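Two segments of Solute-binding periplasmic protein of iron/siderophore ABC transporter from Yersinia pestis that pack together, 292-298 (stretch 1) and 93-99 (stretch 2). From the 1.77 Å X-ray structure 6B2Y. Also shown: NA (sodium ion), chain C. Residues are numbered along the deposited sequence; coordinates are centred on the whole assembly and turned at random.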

ATOM      1  N   VAL A 292      11.064 -10.731   1.605  1.00 25.15           N
ATOM      2  CA  VAL A 292      11.478 -10.319   0.266  1.00 23.04           C
ATOM      3  C   VAL A 292      10.299 -10.493  -0.685  1.00 25.38           C
ATOM      4  O   VAL A 292       9.867 -11.620  -0.957  1.00 24.85           O
ATOM      5  CB  VAL A 292      12.704 -11.125  -0.200  1.00 25.86           C
ATOM      6  CG1 VAL A 292      12.974 -10.866  -1.665  1.00 25.46           C
ATOM      7  CG2 VAL A 292      13.900 -10.751   0.645  1.00 27.72           C
ATOM      8  N   LEU A 293       9.762  -9.371  -1.180  1.00 23.00           N
ATOM      9  CA  LEU A 293       8.606  -9.349  -2.068  1.00 24.98           C
ATOM     10  C   LEU A 293       8.700  -8.120  -2.954  1.00 24.06           C
ATOM     11  O   LEU A 293       9.301  -7.112  -2.560  1.00 26.42           O
ATOM     12  CB  LEU A 293       7.280  -9.308  -1.286  1.00 24.37           C
ATOM     13  CG  LEU A 293       6.967 -10.484  -0.368  1.00 23.48           C
ATOM     14  CD1 LEU A 293       5.923 -10.090   0.677  1.00 24.52           C
ATOM     15  CD2 LEU A 293       6.502 -11.665  -1.189  1.00 28.26           C
ATOM     16  N   GLY A 294       8.095  -8.194  -4.155  1.00 24.13           N
ATOM     17  CA  GLY A 294       8.025  -7.057  -5.049  1.00 22.44           C
ATOM     18  C   GLY A 294       8.179  -7.452  -6.511  1.00 26.37           C
ATOM     19  O   GLY A 294       8.183  -8.627  -6.870  1.00 27.82           O
ATOM     20  N   ALA A 295       8.327  -6.431  -7.366  1.00 24.11           N
ATOM     21  CA  ALA A 295       8.181  -6.614  -8.809  1.00 24.59           C
ATOM     22  C   ALA A 295       9.297  -7.453  -9.412  1.00 27.50           C
ATOM     23  O   ALA A 295       9.160  -7.896 -10.558  1.00 32.46           O
ATOM     24  CB  ALA A 295       8.116  -5.258  -9.514  1.00 24.28           C
ATOM     25  N   GLN A 296      10.384  -7.678  -8.676  1.00 27.25           N
ATOM     26  CA  GLN A 296      11.515  -8.449  -9.181  1.00 27.99           C
ATOM     27  C   GLN A 296      11.766  -9.697  -8.350  1.00 31.50           C
ATOM     28  O   GLN A 296      12.815 -10.342  -8.503  1.00 31.73           O
ATOM     29  CB  GLN A 296      12.774  -7.577  -9.224  1.00 24.09           C
ATOM     30  CG  GLN A 296      12.652  -6.353 -10.148  1.00 28.30           C
ATOM     31  CD  GLN A 296      13.885  -5.469 -10.114  1.00 27.84           C
ATOM     32  OE1 GLN A 296      14.372  -5.093  -9.047  1.00 31.26           O
ATOM     33  NE2 GLN A 296      14.412  -5.150 -11.294  1.00 32.58           N
ATOM     34  N   VAL A 297      10.833 -10.068  -7.482  1.00 29.58           N
ATOM     35  CA  VAL A 297      10.993 -11.216  -6.602  1.00 28.26           C
ATOM     36  C   VAL A 297      10.282 -12.414  -7.216  1.00 29.26           C
ATOM     37  O   VAL A 297       9.140 -12.300  -7.681  1.00 26.84           O
ATOM     38  CB  VAL A 297      10.451 -10.909  -5.195  1.00 27.25           C
ATOM     39  CG1 VAL A 297      10.462 -12.161  -4.341  1.00 25.01           C
ATOM     40  CG2 VAL A 297      11.298  -9.819  -4.562  1.00 27.43           C
ATOM     41  N   THR A 298      10.968 -13.568  -7.232  1.00 32.89           N
ATOM     42  CA  THR A 298      10.404 -14.822  -7.707  1.00 31.94           C
ATOM     43  C   THR A 298       9.719 -15.555  -6.566  1.00 31.01           C
ATOM     44  O   THR A 298      10.036 -15.326  -5.395  1.00 31.95           O
ATOM     45  CB  THR A 298      11.509 -15.711  -8.289  1.00 30.40           C
ATOM     46  OG1 THR A 298      12.366 -16.164  -7.229  1.00 34.53           O
ATOM     47  CG2 THR A 298      12.332 -14.941  -9.291  1.00 32.49           C
TER
HETATM   48 NA    NA C 401       2.666   0.643 -10.878  1.00 33.98          NA
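Stretch 2 93-99: PQTYAIY

Stretch 2 is helical throughout: phi lies between -56° and -67° and psi between -30° and -50°, and the i to i+4 bonds Ala97 N to Pro93 O (2.9 Å), Ile98 N to Gln94 O (3.2 Å) and Tyr99 N to Thr95 O (3.1 Å) confirm it. Stretch 1 has no regular helix or strand, so no crossing angle is defined; it contains a type I turn from Gly294 to Val297, closed by Val297 N to Gly294 O at 3.1 Å. The helix sets its Gln94, Ala97 and Ile98 side against this turn, with the closest CA approach, 5.4 Å, between Ala295 and Gln94. The CA-to-CB bonds of these three helix residues point toward stretch 1, whereas that of Thr95 points away.

Gln94 is the centre of the contact, with 105 Å² covered. The CA-to-CB bond of Gln94 points toward stretch 1; chi1 of -60° (m) and chi2 of 176° (t) keep the chain extended beyond it, and chi3 of 52° sets the amide so that both ends meet backbone. Gln94 OE1 accepts from Gln296 N at 2.9 Å with an N-H...O angle of 159°; Gln94 NE2 donates to Leu293 O at 3.2 Å with a less linear 136°. Ala295 N is also 3.2 Å from Gln94 OE1, but the angle is poor and the pair is not a hydrogen bond. That NH instead donates to water 1, 3.1 Å from Ala295 N, and the same water donates to Thr95 OG1 at 2.9 Å, so the water links the backbone N of Ala295 to the Thr95 hydroxyl, whose chi1 is -57° (m).

Gly294 suits this arrangement on two counts. At phi/psi of 143/-170 a CB would be jammed against the preceding carbonyl O, and an ideal CB would lie 2.6 Å from Gln94 OE1, a clash.

Ala295 points its methyl toward the helix, with CB 3.8 Å from Ile98 CG1, an apolar contact, and 4.2 Å from Gln94 CB. Ile98 is m at both chi1 (-61°) and chi2 (-71°), and its CD1 reaches within 4.5 Å of Gln296 CG.

Gln296 shares the m, t start of Gln94 (chi1 -61°, chi2 177°) but has chi3 of -50°. It lies along the exposed margin, where Gln296 NE2 comes 3.4 Å from Ala97 CB and Gln296 OE1 3.6 Å from Gln94 CG; its side chain makes no hydrogen bond to the helix. Val297, t at chi1 (173°), brings CG2 to 3.3 Å from Gln94 OE1. Together the two stretches bury 336 Å².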

ATOM      1  N   PRO A  93      12.519   0.231  -4.868  1.00 24.95           N
ATOM      2  CA  PRO A  93      13.407   0.165  -6.046  1.00 20.47           C
ATOM      3  C   PRO A  93      12.976  -0.830  -7.109  1.00 25.09           C
ATOM      4  O   PRO A  93      13.284  -0.627  -8.296  1.00 24.13           O
ATOM      5  CB  PRO A  93      14.759  -0.242  -5.436  1.00 23.74           C
ATOM      6  CG  PRO A  93      14.401  -0.915  -4.135  1.00 20.35           C
ATOM      7  CD  PRO A  93      13.235  -0.119  -3.628  1.00 22.12           C
ATOM      8  N   GLN A  94      12.303  -1.919  -6.728  1.00 20.36           N
ATOM      9  CA  GLN A  94      11.904  -2.904  -7.724  1.00 22.50           C
ATOM     10  C   GLN A  94      10.878  -2.331  -8.692  1.00 24.04           C
ATOM     11  O   GLN A  94      11.023  -2.465  -9.911  1.00 25.42           O
ATOM     12  CB  GLN A  94      11.363  -4.153  -7.039  1.00 25.16           C
ATOM     13  CG  GLN A  94      12.366  -4.815  -6.124  1.00 24.68           C
ATOM     14  CD  GLN A  94      11.749  -5.977  -5.409  1.00 23.25           C
ATOM     15  OE1 GLN A  94      11.156  -6.853  -6.043  1.00 25.54           O
ATOM     16  NE2 GLN A  94      11.841  -5.977  -4.088  1.00 24.46           N
ATOM     17  N   THR A  95       9.809  -1.718  -8.172  1.00 23.96           N
ATOM     18  CA  THR A  95       8.837  -1.096  -9.066  1.00 22.55           C
ATOM     19  C   THR A  95       9.490  -0.001  -9.896  1.00 22.06           C
ATOM     20  O   THR A  95       9.222   0.116 -11.094  1.00 25.82           O
ATOM     21  CB  THR A  95       7.659  -0.532  -8.270  1.00 24.48           C
ATOM     22  OG1 THR A  95       7.076  -1.581  -7.499  1.00 22.35           O
ATOM     23  CG2 THR A  95       6.603   0.045  -9.204  1.00 21.35           C
ATOM     24  N   TYR A  96      10.358   0.799  -9.274  1.00 21.69           N
ATOM     25  CA  TYR A  96      11.067   1.840 -10.010  1.00 24.04           C
ATOM     26  C   TYR A  96      11.834   1.241 -11.190  1.00 25.38           C
ATOM     27  O   TYR A  96      11.825   1.800 -12.296  1.00 26.30           O
ATOM     28  CB  TYR A  96      12.008   2.583  -9.062  1.00 25.21           C
ATOM     29  CG  TYR A  96      12.734   3.768  -9.676  1.00 23.47           C
ATOM     30  CD1 TYR A  96      13.872   3.576 -10.466  1.00 24.98           C
ATOM     31  CD2 TYR A  96      12.302   5.070  -9.451  1.00 23.09           C
ATOM     32  CE1 TYR A  96      14.543   4.638 -11.014  1.00 27.83           C
ATOM     33  CE2 TYR A  96      12.974   6.152 -10.004  1.00 25.66           C
ATOM     34  CZ  TYR A  96      14.097   5.917 -10.798  1.00 30.23           C
ATOM     35  OH  TYR A  96      14.789   6.963 -11.366  1.00 30.38           O
ATOM     36  N   ALA A  97      12.469   0.083 -10.973  1.00 26.36           N
ATOM     37  CA  ALA A  97      13.248  -0.577 -12.024  1.00 27.02           C
ATOM     38  C   ALA A  97      12.376  -0.963 -13.213  1.00 31.03           C
ATOM     39  O   ALA A  97      12.780  -0.797 -14.373  1.00 29.53           O
ATOM     40  CB  ALA A  97      13.942  -1.812 -11.451  1.00 27.30           C
ATOM     41  N   ILE A  98      11.177  -1.488 -12.946  1.00 26.22           N
ATOM     42  CA  ILE A  98      10.308  -1.931 -14.028  1.00 23.85           C
ATOM     43  C   ILE A  98       9.856  -0.742 -14.860  1.00 29.06           C
ATOM     44  O   ILE A  98       9.785  -0.827 -16.093  1.00 31.30           O
ATOM     45  CB  ILE A  98       9.110  -2.717 -13.465  1.00 26.14           C
ATOM     46  CG1 ILE A  98       9.603  -3.954 -12.714  1.00 27.76           C
ATOM     47  CG2 ILE A  98       8.128  -3.077 -14.592  1.00 27.04           C
ATOM     48  CD1 ILE A  98      10.168  -5.043 -13.614  1.00 28.76           C
ATOM     49  N   TYR A  99       9.542   0.382 -14.202  1.00 28.06           N
ATOM     50  CA  TYR A  99       9.185   1.603 -14.921  1.00 24.69           C
ATOM     51  C   TYR A  99      10.377   2.170 -15.689  1.00 32.54           C
ATOM     52  O   TYR A  99      10.225   2.649 -16.818  1.00 30.69           O
ATOM     53  CB  TYR A  99       8.636   2.643 -13.949  1.00 24.03           C
ATOM     54  CG  TYR A  99       7.154   2.450 -13.692  1.00 26.71           C
ATOM     55  CD1 TYR A  99       6.703   1.587 -12.702  1.00 28.06           C
ATOM     56  CD2 TYR A  99       6.216   3.095 -14.475  1.00 22.76           C
ATOM     57  CE1 TYR A  99       5.336   1.406 -12.483  1.00 24.45           C
ATOM     58  CE2 TYR A  99       4.856   2.920 -14.271  1.00 26.12           C
ATOM     59  CZ  TYR A  99       4.424   2.077 -13.274  1.00 28.24           C
ATOM     60  OH  TYR A  99       3.063   1.903 -13.086  1.00 25.08           O
TER
HETATM   61  O   HOH W   1       8.143  -3.773  -5.864  1.00 26.06           O
HETATM   62  O   HOH W   2       3.892  -1.947 -10.529  1.00 30.13           O